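Local coordinates for probable arylamine n-acetyl transferase (Mycobacterium abscessus, PDB 4GUZ), which probably transfers the acetyl group of acetyl-coenzyme A to arylamine substrates, at residues Tyr98-Gly102 against Asp200-Ala204; Gly77-Glu81 against Ala204-Ala209. All coordinates share one frame; numbering follows the deposited sequence.

Interaction 1 of 2, residues Tyr98-Gly102 against Asp200-Ala204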
loop_
_atom_site.group_PDB
_atom_site.type_symbol
_atom_site.label_atom_id
_atom_site.label_comp_id
_atom_site.label_asym_id
_atom_site.label_seq_id
_atom_site.Cartn_x
_atom_site.Cartn_y
_atom_site.Cartn_z
ATOM N N TYR A 98 11.649 10.249 -4.610
ATOM C CA TYR A 98 12.320 9.023 -4.990
ATOM C C TYR A 98 11.601 7.829 -4.367
ATOM O O TYR A 98 10.842 7.965 -3.398
ATOM C CB TYR A 98 13.819 9.061 -4.621
ATOM C CG TYR A 98 14.152 9.230 -3.156
ATOM C CD1 TYR A 98 14.505 8.137 -2.373
ATOM C CD2 TYR A 98 14.228 10.494 -2.578
ATOM C CE1 TYR A 98 14.871 8.291 -1.034
ATOM C CE2 TYR A 98 14.574 10.659 -1.234
ATOM C CZ TYR A 98 14.910 9.554 -0.470
ATOM O OH TYR A 98 15.254 9.702 0.857
ATOM N N GLY A 99 11.812 6.689 -4.988
ATOM C CA GLY A 99 11.281 5.419 -4.541
ATOM C C GLY A 99 12.230 4.700 -3.624
ATOM O O GLY A 99 13.458 4.859 -3.708
ATOM N N ILE A 100 11.651 3.915 -2.708
ATOM C CA ILE A 100 12.410 3.093 -1.781
ATOM C C ILE A 100 11.737 1.712 -1.681
ATOM O O ILE A 100 10.624 1.511 -2.209
ATOM C CB ILE A 100 12.605 3.752 -0.382
ATOM C CG1 ILE A 100 11.249 4.007 0.316
ATOM C CG2 ILE A 100 13.510 4.997 -0.429
ATOM C CD1 ILE A 100 11.376 4.217 1.814
ATOM N N GLN A 101 12.423 0.782 -1.010
ATOM C CA GLN A 101 11.944 -0.566 -0.721
ATOM C C GLN A 101 12.068 -0.858 0.762
ATOM O O GLN A 101 13.089 -0.544 1.369
ATOM C CB GLN A 101 12.707 -1.624 -1.540
ATOM C CG GLN A 101 12.316 -1.635 -2.998
ATOM C CD GLN A 101 11.257 -2.639 -3.315
ATOM O OE1 GLN A 101 10.177 -2.648 -2.729
ATOM N NE2 GLN A 101 11.529 -3.475 -4.294
ATOM N N GLY A 102 11.030 -1.473 1.326
ATOM C CA GLY A 102 11.037 -1.891 2.725
ATOM C C GLY A 102 10.937 -3.401 2.873
ATOM O O GLY A 102 10.481 -4.087 1.958
ATOM N N ASP A 200 12.923 -1.877 -10.610
ATOM C CA ASP A 200 13.157 -2.656 -9.383
ATOM C C ASP A 200 11.813 -3.195 -8.878
ATOM O O ASP A 200 11.702 -4.351 -8.468
ATOM C CB ASP A 200 13.850 -1.791 -8.317
ATOM C CG ASP A 200 15.220 -1.302 -8.761
ATOM O OD1 ASP A 200 15.953 -2.088 -9.376
ATOM O OD2 ASP A 200 15.509 -0.106 -8.573
ATOM N N TYR A 201 10.787 -2.359 -8.974
ATOM C CA TYR A 201 9.432 -2.743 -8.580
ATOM C C TYR A 201 8.892 -3.879 -9.463
ATOM O O TYR A 201 8.273 -4.797 -8.938
ATOM C CB TYR A 201 8.521 -1.518 -8.599
ATOM C CG TYR A 201 8.945 -0.462 -7.603
ATOM C CD1 TYR A 201 9.615 -0.807 -6.426
ATOM C CD2 TYR A 201 8.633 0.876 -7.803
ATOM C CE1 TYR A 201 9.950 0.156 -5.473
ATOM C CE2 TYR A 201 8.973 1.846 -6.861
ATOM C CZ TYR A 201 9.623 1.479 -5.693
ATOM O OH TYR A 201 9.901 2.431 -4.741
ATOM N N ARG A 202 9.221 -3.891 -10.760
ATOM C CA ARG A 202 8.787 -4.978 -11.653
ATOM C C ARG A 202 9.438 -6.294 -11.263
ATOM O O ARG A 202 8.750 -7.313 -11.208
ATOM C CB ARG A 202 9.091 -4.647 -13.117
ATOM C CG ARG A 202 8.185 -3.566 -13.673
ATOM C CD ARG A 202 8.274 -3.496 -15.189
ATOM N NE ARG A 202 9.460 -2.769 -15.646
ATOM C CZ ARG A 202 9.540 -1.444 -15.721
ATOM N NH1 ARG A 202 8.511 -0.687 -15.357
ATOM N NH2 ARG A 202 10.654 -0.865 -16.146
ATOM N N ALA A 203 10.754 -6.271 -10.968
ATOM C CA ALA A 203 11.522 -7.451 -10.554
ATOM C C ALA A 203 11.024 -7.980 -9.202
ATOM O O ALA A 203 10.882 -9.188 -9.033
ATOM C CB ALA A 203 13.006 -7.103 -10.478
ATOM N N ALA A 204 10.705 -7.063 -8.266
ATOM C CA ALA A 204 10.196 -7.397 -6.934
ATOM C C ALA A 204 8.782 -7.937 -7.014
ATOM O O ALA A 204 8.477 -8.925 -6.353
ATOM C CB ALA A 204 10.243 -6.170 -6.034
#

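Interaction 2 of 2, residues Gly77-Glu81 against Ala204-Ala209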
loop_
_atom_site.group_PDB
_atom_site.type_symbol
_atom_site.label_atom_id
_atom_site.label_comp_id
_atom_site.label_asym_id
_atom_site.label_seq_id
_atom_site.Cartn_x
_atom_site.Cartn_y
_atom_site.Cartn_z
ATOM N N GLY A 77 -5.518 -2.692 -5.858
ATOM C CA GLY A 77 -4.166 -3.130 -6.186
ATOM C C GLY A 77 -3.282 -3.312 -4.970
ATOM O O GLY A 77 -3.677 -2.932 -3.860
ATOM N N TYR A 78 -2.093 -3.939 -5.144
ATOM C CA TYR A 78 -1.204 -4.081 -3.992
ATOM C C TYR A 78 -0.095 -3.009 -4.054
ATOM O O TYR A 78 -0.218 -2.080 -4.847
ATOM C CB TYR A 78 -0.719 -5.527 -3.726
ATOM C CG TYR A 78 0.160 -6.264 -4.725
ATOM C CD1 TYR A 78 0.957 -5.571 -5.640
ATOM C CD2 TYR A 78 0.316 -7.646 -4.648
ATOM C CE1 TYR A 78 1.835 -6.246 -6.495
ATOM C CE2 TYR A 78 1.166 -8.332 -5.511
ATOM C CZ TYR A 78 1.925 -7.631 -6.434
ATOM O OH TYR A 78 2.773 -8.337 -7.262
ATOM N N CYS A 79 0.909 -3.064 -3.166
ATOM C CA CYS A 79 1.879 -1.975 -2.998
ATOM C C CYS A 79 2.436 -1.392 -4.306
ATOM O O CYS A 79 2.399 -0.173 -4.480
ATOM C CB CYS A 79 2.999 -2.339 -2.021
ATOM S SG CYS A 79 4.230 -3.516 -2.650
ATOM N N TYR A 80 2.882 -2.255 -5.228
ATOM C CA TYR A 80 3.546 -1.823 -6.450
ATOM C C TYR A 80 2.587 -1.112 -7.407
ATOM O O TYR A 80 3.011 -0.189 -8.091
ATOM C CB TYR A 80 4.311 -2.996 -7.093
ATOM C CG TYR A 80 5.487 -3.415 -6.236
ATOM C CD1 TYR A 80 6.401 -2.476 -5.769
ATOM C CD2 TYR A 80 5.632 -4.735 -5.812
ATOM C CE1 TYR A 80 7.423 -2.831 -4.890
ATOM C CE2 TYR A 80 6.663 -5.106 -4.944
ATOM C CZ TYR A 80 7.575 -4.155 -4.518
ATOM O OH TYR A 80 8.606 -4.488 -3.685
ATOM N N GLU A 81 1.293 -1.443 -7.374
ATOM C CA GLU A 81 0.299 -0.750 -8.199
ATOM C C GLU A 81 0.031 0.639 -7.622
ATOM O O GLU A 81 -0.028 1.626 -8.361
ATOM C CB GLU A 81 -0.991 -1.558 -8.258
ATOM C CG GLU A 81 -0.853 -2.784 -9.117
ATOM C CD GLU A 81 -2.001 -3.741 -8.905
ATOM O OE1 GLU A 81 -1.949 -4.504 -7.915
ATOM O OE2 GLU A 81 -2.960 -3.719 -9.713
ATOM N N ALA A 204 10.705 -7.063 -8.266
ATOM C CA ALA A 204 10.196 -7.397 -6.934
ATOM C C ALA A 204 8.782 -7.937 -7.014
ATOM O O ALA A 204 8.477 -8.925 -6.353
ATOM C CB ALA A 204 10.243 -6.170 -6.034
ATOM N N SER A 205 7.931 -7.311 -7.843
ATOM C CA SER A 205 6.541 -7.722 -8.064
ATOM C C SER A 205 6.468 -9.119 -8.679
ATOM O O SER A 205 5.581 -9.890 -8.319
ATOM C CB SER A 205 5.818 -6.723 -8.960
ATOM O OG SER A 205 4.424 -6.978 -8.967
ATOM N N TYR A 206 7.406 -9.456 -9.585
ATOM C CA TYR A 206 7.461 -10.799 -10.178
ATOM C C TYR A 206 7.556 -11.871 -9.070
ATOM O O TYR A 206 6.831 -12.865 -9.130
ATOM C CB TYR A 206 8.635 -10.930 -11.173
ATOM C CG TYR A 206 8.745 -12.320 -11.760
ATOM C CD1 TYR A 206 7.898 -12.735 -12.785
ATOM C CD2 TYR A 206 9.675 -13.235 -11.270
ATOM C CE1 TYR A 206 7.966 -14.027 -13.302
ATOM C CE2 TYR A 206 9.740 -14.535 -11.765
ATOM C CZ TYR A 206 8.886 -14.927 -12.785
ATOM O OH TYR A 206 8.966 -16.194 -13.305
ATOM N N PHE A 207 8.430 -11.655 -8.062
ATOM C CA PHE A 207 8.596 -12.552 -6.911
ATOM C C PHE A 207 7.328 -12.531 -6.043
ATOM O O PHE A 207 6.806 -13.589 -5.695
ATOM C CB PHE A 207 9.838 -12.137 -6.073
ATOM C CG PHE A 207 9.986 -12.784 -4.711
ATOM C CD1 PHE A 207 9.577 -12.122 -3.559
ATOM C CD2 PHE A 207 10.578 -14.036 -4.577
ATOM C CE1 PHE A 207 9.707 -12.722 -2.300
ATOM C CE2 PHE A 207 10.712 -14.640 -3.319
ATOM C CZ PHE A 207 10.278 -13.979 -2.187
ATOM N N VAL A 208 6.838 -11.325 -5.691
ATOM C CA VAL A 208 5.655 -11.167 -4.835
ATOM C C VAL A 208 4.390 -11.823 -5.465
ATOM O O VAL A 208 3.629 -12.483 -4.744
ATOM C CB VAL A 208 5.415 -9.678 -4.443
ATOM C CG1 VAL A 208 4.089 -9.495 -3.693
ATOM C CG2 VAL A 208 6.565 -9.171 -3.575
ATOM N N ALA A 209 4.198 -11.691 -6.790
ATOM C CA ALA A 209 2.989 -12.221 -7.445
ATOM C C ALA A 209 3.021 -13.736 -7.742
ATOM O O ALA A 209 1.941 -14.330 -7.801
ATOM C CB ALA A 209 2.699 -11.460 -8.730
#

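Interaction 1 of 2, residues Tyr98-Gly102 against Asp200-Ala204
The ring of Tyr201 meets Gln101 at its edge: Gln101 CD lies near the ring plane, 3.8 Å from Tyr201 CE1. Amide and ring planes stand 87° apart, and the two side chains run past each other in opposite directions, so that the glutamine lies alongside the tyrosine. With Gln101 bent at CB-CG (chi2 -95°), its amide is brought up to the helix, where NE2 comes to 3.5 Å from Ala204 CB. The other end of that amide, OE1, is hydrogen-bonded to the hydroxyl of Tyr80, on helix 79-92, whose ring also meets that of Tyr201 at a shallow angle between the planes. At the phenol end, Tyr201 OH donates a 2.8 Å hydrogen bond to Ile100 O, arriving 34° out of the carbonyl plane. This joins helix 198-210 to strand 96-104, an inner strand of the antiparallel sheet that forms the beta-barrel domain of arylamine N-acetyltransferases. The backbones stay well separated, the short helix and strand axes coming no closer than 10.6 Å, and the long Tyr201 side chain bridges much of this gap. Where its hydroxyl reaches the strand, Gly99 presents bare backbone, with CA 3.3 Å from Tyr201 OH. Ile100 turns its side chain away from the helix, onto Met118 and Val120 of strand 116-123 and Phe191 of strand 185-196, while its carbonyl serves the tyrosine.

Interaction 2 of 2, residues Gly77-Glu81 against Ala204-Ala209
Val208 and Tyr78 form the apolar centre, with Val208 CG1 3.6 Å from Tyr78 CE2 and the two side chains passing in opposite directions. The second methyl, Val208 CG2, is turned to the edge of the Tyr80 ring, though more loosely, at 4.3 Å from Tyr80 CE2. One valine thus touches both tyrosines through different branches. Tyr80 leans on the preceding turn of helix 198-210: its CD2 is 3.7 Å from Ser205 CB, and Tyr80 CZ and OH lie against Ala204 CB, the hydroxyl having its polar partner in Gln101. Cys79 SG sits over the centre of one face of the Tyr80 ring, 3.5 Å above the plane.

Farther out, Tyr78 OH and Ser205 OG share a 2.7 Å hydrogen bond in which either may be the donor, and the serine oxygen lies in the plane of the tyrosine ring. Tyr78 CG stands between the backbone N and the carbonyl carbon (chi1 64°), which sends the phenol across to helix 198-210, where Ala209 CB also lies beside the hydroxyl. Tyr78 occupies the N-cap position of helix 79-92, and its backbone N donates a 2.8 Å hydrogen bond to Glu81 OE1, meeting the carboxylate from above its plane. The other oxygen, Glu81 OE2, forms a salt bridge with Lys69, so the glutamate ties the start of the helix to helix 63-72. A cysteine in the first turn of a helix is characteristic of the arylamine N-acetyltransferase active site, and Cys79 with His116 and Asp131 is consistent with the Cys-His-Asp catalytic triad of this family.

The two contacts lie on the same side of the molecule's centre, with their own centres about 9 Å apart, and share Ala204 on helix 198-210. That helix contacts strand 96-104 in interaction 1 and the start of helix 79-92 in interaction 2. Along the chain, helix 79-92 is followed by strand 96-104, and interaction 1 is nested within the loop closed by interaction 2. Besides the Gln101-Tyr80 bond, they touch directly where Tyr201 CD1 packs 3.4 Å from Tyr80 CE1. Through helix 198-210 they connect the barrel sheet with the helix bearing Cys79, the probable catalytic cysteine, in one continuous buried interface.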